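Local coordinates for DPS family protein (Vibrio cholerae O1 biovar El Tor, PDB 3IQ1), which probably binds iron and oxidises it, as a Dps-family member of the ferritin-like superfamily that assembles into a twelve-subunit particle, at residues Ala28-Phe33 against Leu65-Leu70; Val32-Thr37 against Glu58-Leu63; Arg38-Asn43 against Lys95-Ser100; Gly109-Phe114 against Trp152-Trp157. One frame throughout, in Å; residues are numbered along the deposited sequence.

Contact 1 (Ala28-Phe33 against Leu65-Leu70); sequences ANYQVF and LKIDEL
Tyr30 and Ile67 form the centre of a buried, mainly apolar helix-helix contact in the ferritin-like four-helix bundle, where helix 13-43 runs nearly antiparallel to helix 49-76. The local axes pass 10.1 Å apart with 155° between their directions, and the contact centre lies about 4 Å from the centre of the chain. The side chains of Tyr30 and Ile67 lie head to tail past one another, with CB of Tyr30 resting 3.7 Å from CG1 of Ile67. Two neighbours, one turn apart, flank the tyrosine ring: Leu70 brings CD2 to 3.7 Å from Tyr30 CD1, while Lys66 brings CB to 3.7 Å from Tyr30 CE2. Lys66 contributes its aliphatic part, with CD 3.6 Å from Tyr30 OH; its chain bends at the last torsion (chi4 72°), and NZ makes a salt bridge to Glu146 of helix 134-158. Tyr30 OH is hydrogen-bonded to Gln121 and Gln147, which ties the phenol to the other two long helices of the bundle. Gln31 folds at chi2 (-80°) and lays its amide against Ile67, while NE2 is held by the hydroxyl of Tyr88. Gln31 OE1 comes within 3.4 Å of Ile67 CD1, and Gln31 NE2 lies 3.8 Å from Ile67 CG2.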
# COMPACT_ATOMS: atom_id res chain seq x y z
N ALA B 28 17.66 -32.85 -1.72
CA ALA B 28 19.01 -32.84 -2.30
C ALA B 28 19.04 -32.39 -3.75
O ALA B 28 19.88 -31.58 -4.14
CB ALA B 28 19.64 -34.22 -2.17
N ASN B 29 18.11 -32.93 -4.54
CA ASN B 29 17.98 -32.52 -5.91
C ASN B 29 17.63 -31.05 -6.01
O ASN B 29 18.19 -30.34 -6.84
CB ASN B 29 16.98 -33.39 -6.64
CG ASN B 29 17.56 -34.77 -7.00
OD1 ASN B 29 16.90 -35.82 -6.76
ND2 ASN B 29 18.71 -34.81 -7.56
N TYR B 30 16.65 -30.59 -5.23
CA TYR B 30 16.33 -29.18 -5.23
C TYR B 30 17.51 -28.28 -4.97
O TYR B 30 17.64 -27.20 -5.57
CB TYR B 30 15.21 -28.83 -4.25
CG TYR B 30 13.81 -28.89 -4.77
CD1 TYR B 30 13.06 -30.05 -4.72
CD2 TYR B 30 13.22 -27.78 -5.31
CE1 TYR B 30 11.78 -30.10 -5.19
CE2 TYR B 30 11.89 -27.84 -5.77
CZ TYR B 30 11.20 -28.98 -5.73
OH TYR B 30 9.91 -29.00 -6.22
N GLN B 31 18.33 -28.67 -4.02
CA GLN B 31 19.40 -27.82 -3.52
C GLN B 31 20.47 -27.68 -4.62
O GLN B 31 20.90 -26.55 -4.93
CB GLN B 31 19.94 -28.37 -2.20
CG GLN B 31 19.02 -28.12 -1.01
CD GLN B 31 19.12 -26.71 -0.44
OE1 GLN B 31 19.25 -25.74 -1.20
NE2 GLN B 31 18.96 -26.59 0.89
N VAL B 32 20.88 -28.80 -5.23
CA VAL B 32 21.81 -28.74 -6.35
C VAL B 32 21.23 -27.97 -7.53
O VAL B 32 21.91 -27.13 -8.13
CB VAL B 32 22.29 -30.13 -6.78
CG1 VAL B 32 23.25 -30.06 -8.02
CG2 VAL B 32 23.03 -30.85 -5.63
N PHE B 33 19.95 -28.16 -7.80
CA PHE B 33 19.32 -27.46 -8.90
C PHE B 33 19.24 -25.95 -8.64
O PHE B 33 19.44 -25.14 -9.56
CB PHE B 33 17.93 -28.08 -9.06
CG PHE B 33 17.19 -27.68 -10.32
CD1 PHE B 33 17.75 -27.79 -11.59
CD2 PHE B 33 15.86 -27.33 -10.23
CE1 PHE B 33 17.05 -27.51 -12.73
CE2 PHE B 33 15.13 -27.03 -11.40
CZ PHE B 33 15.73 -27.14 -12.66
N LEU B 65 11.45 -21.16 -2.12
CA LEU B 65 10.19 -21.34 -1.38
C LEU B 65 9.91 -22.84 -1.17
O LEU B 65 9.52 -23.27 -0.08
CB LEU B 65 8.97 -20.68 -2.09
CG LEU B 65 9.00 -19.13 -2.16
CD1 LEU B 65 7.87 -18.53 -3.01
CD2 LEU B 65 8.92 -18.58 -0.78
N LYS B 66 10.11 -23.62 -2.22
CA LYS B 66 9.83 -25.07 -2.19
C LYS B 66 10.78 -25.80 -1.30
O LYS B 66 10.37 -26.70 -0.59
CB LYS B 66 9.80 -25.64 -3.60
CG LYS B 66 8.54 -25.17 -4.37
CD LYS B 66 8.34 -25.81 -5.74
CE LYS B 66 7.02 -25.47 -6.41
NZ LYS B 66 6.97 -24.03 -6.92
N ILE B 67 12.05 -25.41 -1.30
CA ILE B 67 13.05 -25.98 -0.44
C ILE B 67 12.67 -25.80 1.03
O ILE B 67 12.73 -26.75 1.82
CB ILE B 67 14.43 -25.38 -0.70
CG1 ILE B 67 15.02 -25.97 -1.99
CG2 ILE B 67 15.34 -25.69 0.43
CD1 ILE B 67 16.20 -25.13 -2.56
N ASP B 68 12.19 -24.60 1.34
CA ASP B 68 11.76 -24.25 2.72
C ASP B 68 10.61 -25.19 3.15
O ASP B 68 10.66 -25.82 4.22
CB ASP B 68 11.25 -22.80 2.77
CG ASP B 68 12.31 -21.74 2.37
OD1 ASP B 68 13.49 -22.10 2.26
OD2 ASP B 68 11.94 -20.51 2.20
N GLU B 69 9.62 -25.31 2.28
CA GLU B 69 8.40 -26.09 2.56
C GLU B 69 8.71 -27.59 2.64
O GLU B 69 8.12 -28.30 3.40
CB GLU B 69 7.23 -25.75 1.60
CG GLU B 69 5.78 -26.14 2.11
CD GLU B 69 4.59 -25.54 1.30
OE1 GLU B 69 3.43 -25.80 1.66
OE2 GLU B 69 4.81 -24.80 0.33
N LEU B 70 9.65 -28.03 1.82
CA LEU B 70 10.05 -29.42 1.84
C LEU B 70 10.80 -29.82 3.10
O LEU B 70 10.48 -30.83 3.73
CB LEU B 70 10.86 -29.67 0.57
CG LEU B 70 11.33 -30.99 0.18
CD1 LEU B 70 10.16 -32.02 0.19
CD2 LEU B 70 11.93 -30.85 -1.27

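Contact 2 (Val32-Thr37 against Glu58-Leu63); sequences VFYMNT and EIYTDL
Tyr34 has CG anti to its backbone N (chi1 169°), extending a side chain whose CB points to the side so that the ring edge reaches Tyr60; there CG sits between backbone N and carbonyl carbon (chi1 73°), the crowded position, and the two rings meet obliquely. Their centroids are 5.7 Å apart and their planes at 78°. CE1 of Tyr34 lies 3.3 Å from the carbonyl O of Tyr60, in the plane of the Tyr34 ring, and 3.7 Å from Tyr60 CB. Further along, Thr37 sets its methyl CG2 3.8 Å from Tyr60 CB, with Ile59 CG2 nearby. Helices 13-43 and 49-76 are nearly antiparallel neighbours in the ferritin-like bundle, and here their local axes come to 9.4 Å. Leu63 points at helix 13-43; its CD1 packs 3.7 Å from Phe33 CD2, the two side chains crossing at about a right angle. Phe33 O accepts two bonds, from Thr37 N and from Thr37 OG1 (2.8 Å), which reach it from opposite faces of the carbonyl plane. That second bond satisfies the buried threonine hydroxyl within its own helix and fixes its rotation. His41 meets the Tyr60 ring edge-to-face, and Tyr34 OH makes a weak hydrogen bond to Gln64 of a second subunit.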
# COMPACT_ATOMS: atom_id res chain seq x y z
N VAL B 32 20.88 -28.80 -5.23
CA VAL B 32 21.81 -28.74 -6.35
C VAL B 32 21.23 -27.97 -7.53
O VAL B 32 21.91 -27.13 -8.13
CB VAL B 32 22.29 -30.13 -6.78
CG1 VAL B 32 23.25 -30.06 -8.02
CG2 VAL B 32 23.03 -30.85 -5.63
N PHE B 33 19.95 -28.16 -7.80
CA PHE B 33 19.32 -27.46 -8.90
C PHE B 33 19.24 -25.95 -8.64
O PHE B 33 19.44 -25.14 -9.56
CB PHE B 33 17.93 -28.08 -9.06
CG PHE B 33 17.19 -27.68 -10.32
CD1 PHE B 33 17.75 -27.79 -11.59
CD2 PHE B 33 15.86 -27.33 -10.23
CE1 PHE B 33 17.05 -27.51 -12.73
CE2 PHE B 33 15.13 -27.03 -11.40
CZ PHE B 33 15.73 -27.14 -12.66
N TYR B 34 18.89 -25.57 -7.40
CA TYR B 34 18.86 -24.19 -7.03
C TYR B 34 20.24 -23.53 -7.29
O TYR B 34 20.33 -22.42 -7.86
CB TYR B 34 18.46 -24.05 -5.57
CG TYR B 34 18.66 -22.66 -5.02
CD1 TYR B 34 17.66 -21.69 -5.14
CD2 TYR B 34 19.82 -22.31 -4.35
CE1 TYR B 34 17.82 -20.42 -4.60
CE2 TYR B 34 20.00 -21.03 -3.83
CZ TYR B 34 18.99 -20.09 -3.98
OH TYR B 34 19.13 -18.80 -3.50
N MSE B 35 21.29 -24.23 -6.89
CA MSE B 35 22.64 -23.74 -7.02
C MSE B 35 22.95 -23.56 -8.49
O MSE B 35 23.50 -22.53 -8.90
CB MSE B 35 23.68 -24.67 -6.33
CG MSE B 35 25.09 -24.15 -6.26
SE MSE B 35 25.11 -22.60 -5.06
CE MSE B 35 25.39 -21.35 -6.34
N ASN B 36 22.62 -24.57 -9.31
CA ASN B 36 22.81 -24.43 -10.75
C ASN B 36 22.11 -23.21 -11.34
O ASN B 36 22.65 -22.50 -12.20
CB ASN B 36 22.33 -25.69 -11.50
CG ASN B 36 23.18 -26.92 -11.24
OD1 ASN B 36 24.26 -26.83 -10.70
ND2 ASN B 36 22.64 -28.10 -11.59
N THR B 37 20.88 -22.95 -10.88
CA THR B 37 20.06 -21.86 -11.35
C THR B 37 20.63 -20.50 -10.90
O THR B 37 20.57 -19.52 -11.68
CB THR B 37 18.59 -22.02 -10.91
OG1 THR B 37 18.16 -23.32 -11.30
CG2 THR B 37 17.69 -20.96 -11.57
N GLU B 58 13.60 -15.30 -10.91
CA GLU B 58 12.23 -15.72 -10.62
C GLU B 58 12.20 -17.21 -10.30
O GLU B 58 11.57 -17.64 -9.33
CB GLU B 58 11.35 -15.41 -11.82
CG GLU B 58 9.97 -15.84 -11.66
CD GLU B 58 9.16 -15.64 -12.93
OE1 GLU B 58 9.61 -14.91 -13.82
OE2 GLU B 58 8.05 -16.20 -12.98
N ILE B 59 12.89 -17.98 -11.12
CA ILE B 59 12.88 -19.43 -11.01
C ILE B 59 13.57 -19.90 -9.71
O ILE B 59 12.98 -20.68 -8.96
CB ILE B 59 13.46 -20.10 -12.23
CG1 ILE B 59 12.43 -19.88 -13.38
CG2 ILE B 59 13.73 -21.57 -11.93
CD1 ILE B 59 12.86 -20.31 -14.74
N TYR B 60 14.77 -19.39 -9.41
CA TYR B 60 15.40 -19.81 -8.15
C TYR B 60 14.71 -19.30 -6.87
O TYR B 60 14.75 -19.99 -5.84
CB TYR B 60 16.91 -19.57 -8.12
CG TYR B 60 17.43 -18.16 -7.99
CD1 TYR B 60 18.26 -17.65 -8.95
CD2 TYR B 60 17.18 -17.41 -6.88
CE1 TYR B 60 18.80 -16.40 -8.82
CE2 TYR B 60 17.72 -16.13 -6.72
CZ TYR B 60 18.54 -15.65 -7.69
OH TYR B 60 19.09 -14.38 -7.55
N THR B 61 13.99 -18.18 -6.96
CA THR B 61 13.21 -17.65 -5.85
C THR B 61 12.08 -18.63 -5.52
O THR B 61 11.80 -18.91 -4.34
CB THR B 61 12.71 -16.25 -6.19
OG1 THR B 61 13.85 -15.38 -6.32
CG2 THR B 61 11.84 -15.71 -5.08
N ASP B 62 11.40 -19.11 -6.55
CA ASP B 62 10.30 -20.09 -6.41
C ASP B 62 10.89 -21.44 -5.88
O ASP B 62 10.31 -22.07 -5.00
CB ASP B 62 9.56 -20.24 -7.75
CG ASP B 62 8.63 -19.05 -8.07
OD1 ASP B 62 8.24 -18.30 -7.11
OD2 ASP B 62 8.26 -18.83 -9.26
N LEU B 63 12.07 -21.85 -6.36
CA LEU B 63 12.70 -23.07 -5.83
C LEU B 63 13.02 -22.96 -4.35
O LEU B 63 12.86 -23.93 -3.59
CB LEU B 63 13.99 -23.41 -6.60
CG LEU B 63 13.96 -23.86 -8.08
CD1 LEU B 63 15.36 -24.01 -8.68
CD2 LEU B 63 13.15 -25.20 -8.20

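Contact 3 (Arg38-Asn43 against Lys95-Ser100); sequences RGYHWN and KEHTDS
Tyr40 and Ser100, the two residues most buried by this contact, dock the C-terminal end of helix 13-43 on the loop that leads from the short helix 85-91 to helix 103-131 in the ferritin-like bundle. The Tyr40 ring lies with CE1 and CD1 both 3.9 Å from Ser100 CB, while its hydroxyl reaches further along the loop to His97. There OH of Tyr40 and ND1 of His97 are 2.7 Å apart in a hydrogen bond whose direction is open. His97 ND1 lies at the edge of the Tyr40 ring, near its plane; the two rings are turned 81° and meet obliquely. CB of His97 points at the helix, and CG, anti to the backbone N (chi1 -171°), lies in the plane of the Tyr40 ring at its edge. Ser100 OG is held by Ser105 and Ser106 at the start of helix 103-131. Asn43 CB, at the end of its helix, lies 3.6 Å from Ser100 O. The loop also faces a second subunit, whose Arg80 makes a salt bridge with Asp99. Two waters complete the seam. One accepts from Asn43 ND2 and from Ser100 N, joining the amide to the loop backbone. The other donates to both carbonyls, 2.8 Å from Tyr40 O and 2.8 Å from Ser100 O.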
# COMPACT_ATOMS: atom_id res chain seq x y z
N ARG B 38 21.22 -20.44 -9.69
CA ARG B 38 21.91 -19.25 -9.28
C ARG B 38 23.07 -18.98 -10.24
O ARG B 38 23.28 -17.83 -10.67
CB ARG B 38 22.40 -19.40 -7.85
CG ARG B 38 21.26 -19.39 -6.86
CD ARG B 38 20.92 -18.03 -6.47
NE ARG B 38 21.71 -17.56 -5.32
CZ ARG B 38 21.56 -16.36 -4.80
NH1 ARG B 38 20.71 -15.52 -5.34
NH2 ARG B 38 22.24 -15.98 -3.71
N GLY B 39 23.81 -20.04 -10.61
CA GLY B 39 24.88 -19.91 -11.59
C GLY B 39 24.35 -19.40 -12.93
O GLY B 39 24.95 -18.56 -13.59
N TYR B 40 23.22 -19.94 -13.36
CA TYR B 40 22.66 -19.50 -14.64
C TYR B 40 22.38 -18.00 -14.64
O TYR B 40 22.64 -17.31 -15.65
CB TYR B 40 21.38 -20.26 -14.98
CG TYR B 40 21.46 -21.79 -15.08
CD1 TYR B 40 22.63 -22.46 -15.34
CD2 TYR B 40 20.29 -22.55 -14.98
CE1 TYR B 40 22.65 -23.87 -15.45
CE2 TYR B 40 20.28 -23.90 -15.09
CZ TYR B 40 21.46 -24.60 -15.33
OH TYR B 40 21.48 -25.97 -15.45
N HIS B 41 21.80 -17.51 -13.54
CA HIS B 41 21.54 -16.09 -13.28
C HIS B 41 22.79 -15.26 -13.34
O HIS B 41 22.83 -14.25 -14.02
CB HIS B 41 20.85 -15.99 -11.91
CG HIS B 41 20.76 -14.62 -11.33
ND1 HIS B 41 19.92 -13.63 -11.82
CD2 HIS B 41 21.34 -14.11 -10.22
CE1 HIS B 41 20.02 -12.56 -11.05
NE2 HIS B 41 20.89 -12.81 -10.08
N TRP B 42 23.81 -15.65 -12.58
CA TRP B 42 25.06 -14.89 -12.53
C TRP B 42 25.79 -14.85 -13.84
O TRP B 42 26.38 -13.80 -14.18
CB TRP B 42 25.99 -15.47 -11.46
CG TRP B 42 25.50 -15.26 -10.06
CD1 TRP B 42 24.73 -14.23 -9.60
CD2 TRP B 42 25.71 -16.13 -8.95
NE1 TRP B 42 24.45 -14.40 -8.28
CE2 TRP B 42 25.04 -15.55 -7.85
CE3 TRP B 42 26.39 -17.32 -8.79
CZ2 TRP B 42 25.05 -16.13 -6.61
CZ3 TRP B 42 26.41 -17.92 -7.53
CH2 TRP B 42 25.72 -17.32 -6.46
N ASN B 43 25.82 -15.98 -14.56
CA ASN B 43 26.76 -16.16 -15.67
C ASN B 43 26.24 -15.96 -17.10
O ASN B 43 27.02 -16.02 -18.05
CB ASN B 43 27.39 -17.54 -15.59
CG ASN B 43 28.18 -17.75 -14.25
OD1 ASN B 43 28.85 -16.81 -13.78
ND2 ASN B 43 28.12 -18.97 -13.67
N LYS B 95 23.13 -33.19 -11.46
CA LYS B 95 24.56 -32.89 -11.39
C LYS B 95 24.82 -31.40 -11.23
O LYS B 95 24.07 -30.56 -11.76
CB LYS B 95 25.23 -33.38 -12.68
CG LYS B 95 25.03 -34.89 -12.99
CD LYS B 95 25.52 -35.20 -14.47
CE LYS B 95 25.09 -36.53 -14.99
NZ LYS B 95 25.80 -36.89 -16.29
N GLU B 96 25.94 -31.08 -10.63
CA GLU B 96 26.42 -29.67 -10.65
C GLU B 96 26.69 -29.24 -12.09
O GLU B 96 27.34 -29.97 -12.87
CB GLU B 96 27.69 -29.52 -9.79
CG GLU B 96 27.56 -29.98 -8.39
CD GLU B 96 28.78 -29.62 -7.56
OE1 GLU B 96 29.88 -30.06 -7.94
OE2 GLU B 96 28.66 -28.89 -6.57
N HIS B 97 26.15 -28.09 -12.49
CA HIS B 97 26.26 -27.57 -13.84
C HIS B 97 26.89 -26.22 -13.68
O HIS B 97 26.28 -25.31 -13.11
CB HIS B 97 24.88 -27.41 -14.48
CG HIS B 97 24.92 -27.07 -15.93
ND1 HIS B 97 23.77 -26.82 -16.65
CD2 HIS B 97 25.95 -26.95 -16.80
CE1 HIS B 97 24.09 -26.53 -17.90
NE2 HIS B 97 25.41 -26.62 -18.03
N THR B 98 28.13 -26.10 -14.11
CA THR B 98 28.89 -24.86 -13.94
C THR B 98 29.27 -24.28 -15.31
O THR B 98 29.34 -24.98 -16.33
CB THR B 98 30.16 -25.08 -13.15
OG1 THR B 98 30.93 -26.14 -13.76
CG2 THR B 98 29.87 -25.41 -11.65
N ASP B 99 29.50 -22.98 -15.32
CA ASP B 99 29.93 -22.25 -16.52
C ASP B 99 29.00 -22.34 -17.70
O ASP B 99 29.43 -22.42 -18.86
CB ASP B 99 31.34 -22.68 -16.85
CG ASP B 99 32.26 -22.40 -15.70
OD1 ASP B 99 32.36 -21.22 -15.28
OD2 ASP B 99 32.88 -23.36 -15.21
N SER B 100 27.71 -22.33 -17.39
CA SER B 100 26.67 -22.21 -18.39
C SER B 100 26.41 -20.71 -18.57
O SER B 100 25.79 -20.05 -17.70
CB SER B 100 25.40 -22.93 -17.98
OG SER B 100 24.44 -22.94 -19.04
O HOH W 1 23.40 -18.71 -17.99
O HOH W 2 26.50 -21.14 -15.03

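Contact 4 (Gly109-Phe114 against Trp152-Trp157); sequences GLVDGF and WMLNAW
Leu154 and Val111 are the main partners where helices 103-131 and 134-158, roughly antiparallel neighbours of the ferritin-like four-helix bundle (149° between the local directions), pack without hydrogen bonds across the contact. The closest approach is Val111 CG2 to Leu154 CB at 3.6 Å. Leu154 CD1 meets two residues one turn apart: CB of Leu110 at 3.8 Å and CD2 of Phe114 at 3.9 Å. The phenylalanine side chain crosses that of Leu154 at about a right angle. In the next shell, Phe114 meets Phe33 edge-to-face and also packs on Leu63, while Leu110 touches Phe33, Thr37 and Ile59, so this face of helix 103-131 reaches both remaining long helices. Trp157 meets Phe50 of another subunit with its ring, while Trp157 NE1 hydrogen-bonds Glu51 of the same chain. The residue after Leu154, Asn155, crosses Val111 at about a right angle; this is van der Waals contact with a methyl group, and the polar demand of Asn155 ND2 is met by Val151 O of its own helix. Val111 CG1 is the methyl concerned: it stands anti to the backbone N (chi1 167°), 3.9 Å from Asn155 ND2.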
# COMPACT_ATOMS: atom_id res chain seq x y z
N GLY B 109 19.08 -26.97 -19.26
CA GLY B 109 19.44 -27.45 -17.90
C GLY B 109 18.23 -27.45 -16.98
O GLY B 109 17.96 -28.41 -16.27
N LEU B 110 17.48 -26.38 -17.08
CA LEU B 110 16.26 -26.25 -16.27
C LEU B 110 15.27 -27.31 -16.67
O LEU B 110 14.70 -27.98 -15.79
CB LEU B 110 15.67 -24.84 -16.41
CG LEU B 110 16.47 -23.71 -15.70
CD1 LEU B 110 15.71 -22.42 -15.91
CD2 LEU B 110 16.61 -23.94 -14.18
N VAL B 111 15.01 -27.46 -17.97
CA VAL B 111 14.06 -28.47 -18.42
C VAL B 111 14.45 -29.85 -17.87
O VAL B 111 13.61 -30.63 -17.36
CB VAL B 111 13.95 -28.47 -19.94
CG1 VAL B 111 13.19 -29.74 -20.48
CG2 VAL B 111 13.19 -27.20 -20.39
N ASP B 112 15.72 -30.20 -18.03
CA ASP B 112 16.16 -31.53 -17.65
C ASP B 112 16.07 -31.75 -16.13
O ASP B 112 15.66 -32.85 -15.69
CB ASP B 112 17.56 -31.73 -18.14
CG ASP B 112 17.64 -31.78 -19.68
OD1 ASP B 112 16.62 -32.10 -20.35
OD2 ASP B 112 18.73 -31.61 -20.25
N GLY B 113 16.40 -30.73 -15.36
CA GLY B 113 16.34 -30.77 -13.90
C GLY B 113 14.89 -30.90 -13.43
O GLY B 113 14.55 -31.74 -12.58
N PHE B 114 14.00 -30.08 -13.99
CA PHE B 114 12.59 -30.18 -13.64
C PHE B 114 12.01 -31.53 -14.02
O PHE B 114 11.11 -32.05 -13.35
CB PHE B 114 11.73 -29.04 -14.25
CG PHE B 114 11.81 -27.75 -13.49
CD1 PHE B 114 11.34 -27.66 -12.18
CD2 PHE B 114 12.35 -26.58 -14.08
CE1 PHE B 114 11.42 -26.48 -11.49
CE2 PHE B 114 12.43 -25.41 -13.38
CZ PHE B 114 11.96 -25.35 -12.09
N TRP B 152 6.23 -26.49 -19.61
CA TRP B 152 5.61 -26.02 -20.85
C TRP B 152 6.25 -24.71 -21.34
O TRP B 152 6.71 -24.60 -22.48
CB TRP B 152 4.08 -25.90 -20.70
CG TRP B 152 3.50 -24.83 -21.61
CD1 TRP B 152 3.59 -24.79 -22.98
CD2 TRP B 152 2.85 -23.62 -21.23
NE1 TRP B 152 3.07 -23.63 -23.45
CE2 TRP B 152 2.58 -22.89 -22.42
CE3 TRP B 152 2.45 -23.07 -20.01
CZ2 TRP B 152 1.95 -21.69 -22.41
CZ3 TRP B 152 1.81 -21.86 -20.01
CH2 TRP B 152 1.58 -21.17 -21.22
N MSE B 153 6.36 -23.73 -20.46
CA MSE B 153 6.91 -22.43 -20.83
C MSE B 153 8.38 -22.49 -21.26
O MSE B 153 8.76 -21.85 -22.25
CB MSE B 153 6.71 -21.44 -19.68
CG MSE B 153 5.30 -21.28 -19.26
SE MSE B 153 5.16 -19.91 -17.87
CE MSE B 153 6.05 -20.79 -16.56
N LEU B 154 9.22 -23.18 -20.49
CA LEU B 154 10.62 -23.31 -20.82
C LEU B 154 10.77 -23.95 -22.20
O LEU B 154 11.57 -23.51 -23.03
CB LEU B 154 11.29 -24.18 -19.77
CG LEU B 154 11.35 -23.61 -18.36
CD1 LEU B 154 11.99 -24.66 -17.40
CD2 LEU B 154 12.09 -22.27 -18.29
N ASN B 155 10.05 -25.05 -22.43
CA ASN B 155 10.09 -25.73 -23.76
C ASN B 155 9.56 -24.85 -24.89
O ASN B 155 10.07 -24.91 -26.01
CB ASN B 155 9.31 -27.04 -23.72
CG ASN B 155 10.16 -28.20 -23.24
OD1 ASN B 155 11.14 -28.65 -23.91
ND2 ASN B 155 9.79 -28.72 -22.08
N ALA B 156 8.59 -23.99 -24.59
CA ALA B 156 8.06 -23.04 -25.58
C ALA B 156 9.19 -22.09 -26.01
O ALA B 156 9.37 -21.86 -27.19
CB ALA B 156 6.79 -22.23 -25.05
N TRP B 157 9.95 -21.57 -25.04
CA TRP B 157 11.04 -20.65 -25.30
C TRP B 157 12.09 -21.31 -26.19
O TRP B 157 12.68 -20.69 -27.10
CB TRP B 157 11.66 -20.21 -23.97
CG TRP B 157 12.69 -19.14 -24.10
CD1 TRP B 157 12.48 -17.81 -23.89
CD2 TRP B 157 14.09 -19.30 -24.33
NE1 TRP B 157 13.67 -17.13 -24.04
CE2 TRP B 157 14.67 -18.02 -24.30
CE3 TRP B 157 14.91 -20.41 -24.60
CZ2 TRP B 157 16.03 -17.82 -24.51
CZ3 TRP B 157 16.27 -20.20 -24.81
CH2 TRP B 157 16.82 -18.92 -24.76

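In the fold
Contacts 1 and 2 are successive sections of one helix pair, with centres about 8 Å apart, and Tyr30 CE2 packs 3.8 Å from Leu63 CD2 where they merge. Contact 3 continues along the same first helix, its centre about 10 Å from that of contact 2; Asn36 bridges them, its amide probably hydrogen-bonded to Lys95 O and His97 N. Contact 4 brings in the other half of the bundle: its centre is about 13 Å from that of contact 2, and Thr37 OG1 lies 3.3 Å from Leu110 CD2. Contacts 1 to 3 also border a second subunit, consistent with the dimer interface that holds the ferroxidase site in other Dps proteins; Arg38 pairs with Asp68 of that subunit.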